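Local coordinates for Mgp-operon protein 3 (PDB 6RJ1) that probably serves as a surface adhesin of Mycoplasma pneumoniae, helping the bacterium attach to host cells, at residues A[134-139]-A[449-454]; A[366-371]-A[471-476]; A[931-936]-A[941-946]. All coordinates share one frame; numbering follows the deposited sequence.

Contact 1: A[134-139]-A[449-454]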
# COMPACT_ATOMS: atom_id res chain seq x y z
N LEU A 134 -10.65 16.59 9.51
CA LEU A 134 -9.62 15.57 9.66
C LEU A 134 -8.32 16.28 9.94
O LEU A 134 -7.59 16.66 9.03
CB LEU A 134 -9.54 14.67 8.41
CG LEU A 134 -10.81 13.91 8.02
CD1 LEU A 134 -10.60 13.16 6.74
CD2 LEU A 134 -11.28 12.96 9.14
N ALA A 135 -8.08 16.54 11.22
CA ALA A 135 -6.90 17.24 11.70
C ALA A 135 -5.62 16.41 11.54
O ALA A 135 -5.65 15.18 11.66
CB ALA A 135 -7.09 17.64 13.14
N LEU A 136 -4.51 17.11 11.27
CA LEU A 136 -3.16 16.57 11.13
C LEU A 136 -2.80 15.73 12.39
O LEU A 136 -3.23 16.10 13.50
CB LEU A 136 -2.17 17.74 11.05
CG LEU A 136 -1.56 18.18 9.71
CD1 LEU A 136 -1.61 17.13 8.64
CD2 LEU A 136 -2.07 19.51 9.28
N PRO A 137 -1.99 14.64 12.27
CA PRO A 137 -1.60 13.90 13.49
C PRO A 137 -0.74 14.77 14.41
O PRO A 137 -0.22 15.80 13.95
CB PRO A 137 -0.82 12.71 12.93
CG PRO A 137 -0.32 13.16 11.62
CD PRO A 137 -1.36 14.07 11.07
N TYR A 138 -0.60 14.40 15.69
CA TYR A 138 0.20 15.20 16.60
C TYR A 138 1.66 14.73 16.70
O TYR A 138 1.94 13.54 16.85
CB TYR A 138 -0.45 15.32 17.99
CG TYR A 138 0.30 16.22 18.94
CD1 TYR A 138 0.04 17.59 18.99
CD2 TYR A 138 1.28 15.72 19.79
CE1 TYR A 138 0.73 18.43 19.86
CE2 TYR A 138 2.00 16.55 20.64
CZ TYR A 138 1.72 17.90 20.68
OH TYR A 138 2.42 18.71 21.55
N VAL A 139 2.58 15.70 16.64
CA VAL A 139 4.02 15.53 16.81
C VAL A 139 4.58 16.80 17.45
O VAL A 139 4.49 17.88 16.87
CB VAL A 139 4.78 15.02 15.55
CG1 VAL A 139 4.68 15.98 14.37
CG2 VAL A 139 6.24 14.70 15.88
N GLN A 449 1.32 16.27 0.22
CA GLN A 449 0.94 15.14 -0.64
C GLN A 449 0.51 13.96 0.20
O GLN A 449 -0.44 13.29 -0.18
CB GLN A 449 2.06 14.72 -1.59
CG GLN A 449 2.63 15.83 -2.48
CD GLN A 449 1.72 16.32 -3.58
OE1 GLN A 449 0.52 15.99 -3.66
NE2 GLN A 449 2.29 17.11 -4.47
N LEU A 450 1.19 13.74 1.34
CA LEU A 450 0.84 12.66 2.26
C LEU A 450 -0.50 12.97 2.93
O LEU A 450 -1.29 12.04 3.10
CB LEU A 450 1.95 12.40 3.30
CG LEU A 450 3.26 11.82 2.80
CD1 LEU A 450 4.35 11.97 3.84
CD2 LEU A 450 3.12 10.38 2.37
N TYR A 451 -0.78 14.25 3.26
CA TYR A 451 -2.08 14.58 3.84
C TYR A 451 -3.22 14.36 2.84
O TYR A 451 -4.19 13.66 3.17
CB TYR A 451 -2.12 16.00 4.45
CG TYR A 451 -3.49 16.34 5.01
CD1 TYR A 451 -3.89 15.87 6.26
CD2 TYR A 451 -4.43 17.04 4.25
CE1 TYR A 451 -5.17 16.12 6.75
CE2 TYR A 451 -5.71 17.29 4.73
CZ TYR A 451 -6.08 16.83 5.98
OH TYR A 451 -7.34 17.09 6.45
N HIS A 452 -3.10 14.95 1.63
CA HIS A 452 -4.09 14.85 0.56
C HIS A 452 -4.38 13.40 0.15
O HIS A 452 -5.54 13.05 -0.02
CB HIS A 452 -3.66 15.68 -0.65
CG HIS A 452 -4.75 15.90 -1.65
ND1 HIS A 452 -4.83 15.14 -2.80
CD2 HIS A 452 -5.78 16.78 -1.64
CE1 HIS A 452 -5.89 15.59 -3.45
NE2 HIS A 452 -6.49 16.57 -2.79
N THR A 453 -3.34 12.56 0.02
CA THR A 453 -3.52 11.14 -0.33
C THR A 453 -4.06 10.30 0.85
O THR A 453 -4.75 9.32 0.61
CB THR A 453 -2.24 10.53 -0.95
OG1 THR A 453 -1.13 10.72 -0.08
CG2 THR A 453 -1.93 11.08 -2.34
N SER A 454 -3.75 10.68 2.11
CA SER A 454 -4.21 9.93 3.30
C SER A 454 -5.73 10.01 3.55
O SER A 454 -6.28 9.15 4.26
CB SER A 454 -3.44 10.34 4.55
OG SER A 454 -3.71 11.68 4.93

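Contact 2: A[366-371]-A[471-476]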
# COMPACT_ATOMS: atom_id res chain seq x y z
N MET A 366 -3.55 9.78 -9.30
CA MET A 366 -3.23 9.03 -8.08
C MET A 366 -3.63 9.82 -6.80
O MET A 366 -3.50 9.29 -5.68
CB MET A 366 -1.73 8.75 -8.01
CG MET A 366 -1.27 7.72 -8.97
SD MET A 366 0.52 7.70 -9.00
CE MET A 366 0.85 6.84 -7.48
N GLY A 367 -4.07 11.06 -6.98
CA GLY A 367 -4.46 11.92 -5.88
C GLY A 367 -3.34 12.82 -5.41
O GLY A 367 -3.40 13.36 -4.31
N VAL A 368 -2.30 12.97 -6.25
CA VAL A 368 -1.17 13.84 -5.95
C VAL A 368 -1.55 15.22 -6.48
O VAL A 368 -2.10 15.32 -7.58
CB VAL A 368 0.15 13.27 -6.56
CG1 VAL A 368 1.27 14.30 -6.56
CG2 VAL A 368 0.60 12.01 -5.82
N ILE A 369 -1.35 16.27 -5.67
CA ILE A 369 -1.66 17.65 -6.08
C ILE A 369 -0.64 18.10 -7.13
O ILE A 369 0.54 18.30 -6.82
CB ILE A 369 -1.74 18.65 -4.87
CG1 ILE A 369 -2.77 18.19 -3.81
CG2 ILE A 369 -2.00 20.10 -5.35
CD1 ILE A 369 -2.56 18.81 -2.42
N VAL A 370 -1.09 18.19 -8.39
CA VAL A 370 -0.27 18.66 -9.51
C VAL A 370 -0.85 20.01 -9.97
O VAL A 370 -1.82 20.03 -10.74
CB VAL A 370 -0.13 17.62 -10.66
CG1 VAL A 370 0.78 18.15 -11.77
CG2 VAL A 370 0.39 16.28 -10.14
N PRO A 371 -0.33 21.14 -9.44
CA PRO A 371 -0.87 22.46 -9.85
C PRO A 371 -0.80 22.71 -11.35
O PRO A 371 0.22 22.41 -11.99
CB PRO A 371 -0.03 23.46 -9.03
CG PRO A 371 0.55 22.65 -7.91
CD PRO A 371 0.79 21.29 -8.49
N ASP A 471 -4.36 3.26 -2.11
CA ASP A 471 -3.62 2.05 -2.45
C ASP A 471 -2.43 2.33 -3.38
O ASP A 471 -1.64 1.42 -3.63
CB ASP A 471 -4.54 0.97 -3.09
CG ASP A 471 -5.61 1.45 -4.07
OD1 ASP A 471 -5.29 2.28 -4.95
OD2 ASP A 471 -6.77 0.97 -3.96
N ARG A 472 -2.28 3.58 -3.85
CA ARG A 472 -1.21 3.86 -4.78
C ARG A 472 -0.10 4.73 -4.21
O ARG A 472 0.98 4.76 -4.81
CB ARG A 472 -1.75 4.42 -6.10
CG ARG A 472 -1.17 3.66 -7.28
CD ARG A 472 -2.23 3.15 -8.21
NE ARG A 472 -2.50 4.10 -9.29
CZ ARG A 472 -3.59 4.85 -9.36
NH1 ARG A 472 -3.76 5.68 -10.38
NH2 ARG A 472 -4.53 4.76 -8.43
N VAL A 473 -0.33 5.41 -3.07
CA VAL A 473 0.69 6.24 -2.38
C VAL A 473 0.73 5.78 -0.91
O VAL A 473 -0.34 5.61 -0.32
CB VAL A 473 0.42 7.76 -2.51
CG1 VAL A 473 1.41 8.59 -1.70
CG2 VAL A 473 0.45 8.21 -3.96
N PRO A 474 1.93 5.56 -0.29
CA PRO A 474 1.97 5.14 1.12
C PRO A 474 1.43 6.21 2.06
O PRO A 474 1.58 7.41 1.80
CB PRO A 474 3.45 4.85 1.37
CG PRO A 474 4.17 5.68 0.38
CD PRO A 474 3.30 5.68 -0.84
N SER A 475 0.74 5.78 3.13
CA SER A 475 0.15 6.66 4.13
C SER A 475 0.75 6.36 5.49
O SER A 475 0.90 5.20 5.87
CB SER A 475 -1.37 6.54 4.13
OG SER A 475 -1.81 5.23 4.45
N LEU A 476 1.13 7.42 6.22
CA LEU A 476 1.78 7.36 7.52
C LEU A 476 0.83 7.46 8.70
O LEU A 476 1.24 7.24 9.85
CB LEU A 476 2.88 8.44 7.59
CG LEU A 476 4.27 8.08 7.04
CD1 LEU A 476 4.27 7.91 5.51
CD2 LEU A 476 5.27 9.14 7.40

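Contact 3: A[931-936]-A[941-946]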
# COMPACT_ATOMS: atom_id res chain seq x y z
N GLY A 931 -22.90 3.88 -14.41
CA GLY A 931 -23.00 2.90 -13.34
C GLY A 931 -23.81 1.68 -13.73
O GLY A 931 -24.33 1.59 -14.84
N ILE A 932 -23.89 0.73 -12.80
CA ILE A 932 -24.63 -0.52 -12.95
C ILE A 932 -25.66 -0.67 -11.82
O ILE A 932 -25.31 -0.54 -10.64
CB ILE A 932 -23.66 -1.75 -13.06
CG1 ILE A 932 -22.68 -1.57 -14.23
CG2 ILE A 932 -24.44 -3.08 -13.18
CD1 ILE A 932 -21.41 -2.22 -14.08
N LEU A 933 -26.92 -0.93 -12.18
CA LEU A 933 -28.01 -1.10 -11.22
C LEU A 933 -28.40 -2.57 -11.08
O LEU A 933 -28.83 -3.16 -12.07
CB LEU A 933 -29.27 -0.31 -11.63
CG LEU A 933 -29.14 1.17 -12.01
CD1 LEU A 933 -30.46 1.70 -12.48
CD2 LEU A 933 -28.65 2.01 -10.84
N PRO A 934 -28.30 -3.18 -9.88
CA PRO A 934 -28.76 -4.57 -9.73
C PRO A 934 -30.28 -4.59 -9.60
O PRO A 934 -30.82 -4.51 -8.49
CB PRO A 934 -28.03 -5.08 -8.48
CG PRO A 934 -27.56 -3.88 -7.77
CD PRO A 934 -27.83 -2.64 -8.59
N LEU A 935 -30.98 -4.62 -10.75
CA LEU A 935 -32.44 -4.59 -10.86
C LEU A 935 -33.13 -5.74 -10.13
O LEU A 935 -34.25 -5.56 -9.64
CB LEU A 935 -32.88 -4.58 -12.33
CG LEU A 935 -32.43 -3.41 -13.20
CD1 LEU A 935 -32.77 -3.69 -14.65
CD2 LEU A 935 -33.07 -2.10 -12.76
N SER A 936 -32.47 -6.91 -10.08
CA SER A 936 -32.93 -8.13 -9.41
C SER A 936 -31.79 -9.15 -9.36
O SER A 936 -30.69 -8.89 -9.85
CB SER A 936 -34.16 -8.73 -10.12
OG SER A 936 -33.84 -9.27 -11.39
N ALA A 941 -28.82 -3.63 -14.96
CA ALA A 941 -28.83 -2.56 -15.96
C ALA A 941 -27.50 -1.82 -15.95
O ALA A 941 -26.96 -1.52 -14.89
CB ALA A 941 -29.96 -1.60 -15.70
N VAL A 942 -26.97 -1.54 -17.15
CA VAL A 942 -25.68 -0.87 -17.34
C VAL A 942 -25.92 0.48 -18.05
O VAL A 942 -26.25 0.51 -19.24
CB VAL A 942 -24.68 -1.83 -18.06
CG1 VAL A 942 -23.34 -1.16 -18.31
CG2 VAL A 942 -24.51 -3.12 -17.28
N ILE A 943 -25.81 1.58 -17.28
CA ILE A 943 -26.02 2.95 -17.74
C ILE A 943 -24.73 3.48 -18.39
O ILE A 943 -23.64 3.36 -17.82
CB ILE A 943 -26.58 3.93 -16.67
CG1 ILE A 943 -27.47 3.25 -15.57
CG2 ILE A 943 -27.28 5.11 -17.32
CD1 ILE A 943 -28.73 2.44 -15.96
N THR A 944 -24.88 4.09 -19.56
CA THR A 944 -23.78 4.56 -20.39
C THR A 944 -24.02 5.98 -20.96
O THR A 944 -25.16 6.38 -21.21
CB THR A 944 -23.54 3.47 -21.46
OG1 THR A 944 -22.44 2.66 -21.05
CG2 THR A 944 -23.34 4.00 -22.88
N LYS A 945 -22.92 6.71 -21.17
CA LYS A 945 -22.84 8.05 -21.74
C LYS A 945 -21.98 8.00 -23.01
O LYS A 945 -21.07 7.17 -23.13
CB LYS A 945 -22.18 9.03 -20.75
CG LYS A 945 -23.03 9.39 -19.54
CD LYS A 945 -22.26 10.27 -18.54
CE LYS A 945 -21.36 9.49 -17.58
NZ LYS A 945 -20.78 10.38 -16.54
N ASP A 946 -22.24 8.94 -23.93
CA ASP A 946 -21.54 9.13 -25.20
C ASP A 946 -21.79 10.59 -25.59
O ASP A 946 -20.87 11.33 -25.95
CB ASP A 946 -22.11 8.16 -26.27
CG ASP A 946 -21.54 8.28 -27.66
OD1 ASP A 946 -22.02 9.15 -28.43
OD2 ASP A 946 -20.62 7.50 -28.00

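Contact 1: A[134-139]-A[449-454]
Tyr451 of helix 446-454 reaches across to the end of strand 125-135, a buried helix-to-sheet contact in which one phenol hydroxyl grips a strand carbonyl. That strand belongs to an eight-stranded mixed sheet, and segment 134-139 is where the chain leaves it. Tyr451 OH donates to Leu134 O at 2.6 Å, lying in the carbonyl plane with a C=O...O angle of 147°; Leu134 O also lies at the edge of the Tyr451 ring, in its plane. The ring gets there because CG stands anti to the backbone N (chi1 178°), which sends the phenol outward from the helix toward the strand. The hydroxyl is held a second time by Ser113 N, and Phe84 packs edge-to-face against the ring; together these would fix the phenol in position and satisfy its buried oxygen. Farther along the loop, Leu136 approaches the ring at a slant, neither squarely over a face nor at an edge. Ser454 OG turns back to Tyr451 O at 2.7 Å. The apolar part of the contact comes down to one methyl, Leu136 CD1, which lies 3.5 Å from Tyr451 CD1.

Contact 2: A[366-371]-A[471-476]
Met366 and Arg472 meet at a junction of two irregular segments, where a Schellman motif, with Gly367 at its positive-phi position, ends helix 360-365. Gly367, the first residue to leave helical geometry, has a phi of 95°, and the chain then runs on through Val368. The partner segment, 471-476, is the loop between strands 464-468 and 477-482, within the MgpC adhesin family region. The contact is made by side chains that pack without polar bonds between the segments. The side chain of Met366 crosses that of Arg472 at about a right angle and touches it at two levels. Near its root, Met366 CG sits over one face of the guanidinium, 3.3 Å above the plane and displaced toward the rim, with Arg472 NH1 3.5 Å away. The arginine chain bends at both chi2 and chi3, which folds the guanidinium back to meet this methylene. Farther out, the thioether turns at chi3 (77°) after an extended chi2, carrying the methyl CE past the arginine's aliphatic part: it lies 3.8 Å from Arg472 CG and also approaches the backbone oxygen of that residue. The same methyl meets Val473 CG2 at 3.8 Å, so a single methionine spans a charged group and an apolar one. Val473 holds CG2 anti to its carbonyl carbon, the branch that is turned to the other segment. Beyond the two segments, Met366 also packs on Pro169, Arg472 on Phe778, and Val473 on Thr453 of helix 446-454, so the junction also borders two further loops and that helix. Val368 completes the apolar patch more loosely, its CG2 lying 4.2 Å from Val473 CG2.

Contact 3: A[931-936]-A[941-946]
Ile932 and Val942 form the central, non-hydrogen-bonded pair of a beta hairpin made by strands 928-933 and 939-945, which run antiparallel at 153° between their directions. The pairs Gly931-Ile943 and Leu933-Ala941 flank it and are hydrogen-bonded. Leu933 N donates to Ala941 O at 2.8 Å, and Ala941 N returns a bond to Leu933 O at 2.9 Å; Ile943 N bonds Gly931 O in nearly a straight line with its C=O. Ile932 can be followed outward from the backbone. Its CB passes 3.8 Å from Ala941 O. There the side chain forks: CG2 stands anti to the backbone N and lies 3.4 Å from the same Ala941 O, while CG1 takes the other branch and meets Val942 CG2 at 3.9 Å. CD1, at the tip, makes no close approach to segment 941-946. The two side chains thus lie side by side, pointing the same way. Leu933, Ala941 and Ile943 project from the other face, where Leu935 CD1, from just past the strand end, packs on Ala941 CB at 3.7 Å. In the four-stranded antiparallel sheet, strand 928-933 is an outermost strand within this chain and strand 939-945 is flanked on its other side by strand 952-959; Ile932 also touches Val890 of strand 888-896.

Contacts 1 and 2 are neighbours, with centres 12 Å apart, whereas the centre of contact 3 lies 36 Å and 30 Å from theirs, its nearest atoms about 20 Å and 18 Å away. Along the chain the segments of contacts 1 and 2 alternate, 134-139, 366-371, 449-454 and then 471-476, and contact 3 follows near the C-terminus. Helix 446-454, which carries one side of contact 1, also touches contact 2: His452 ND1 probably bonds to Gly367 O and Gln449 OE1 to Ile369 N, so the helix joins the eight-stranded sheet to the loop after helix 360-365. Contact 3 belongs to a separate four-stranded sheet and has no direct touch with the other two.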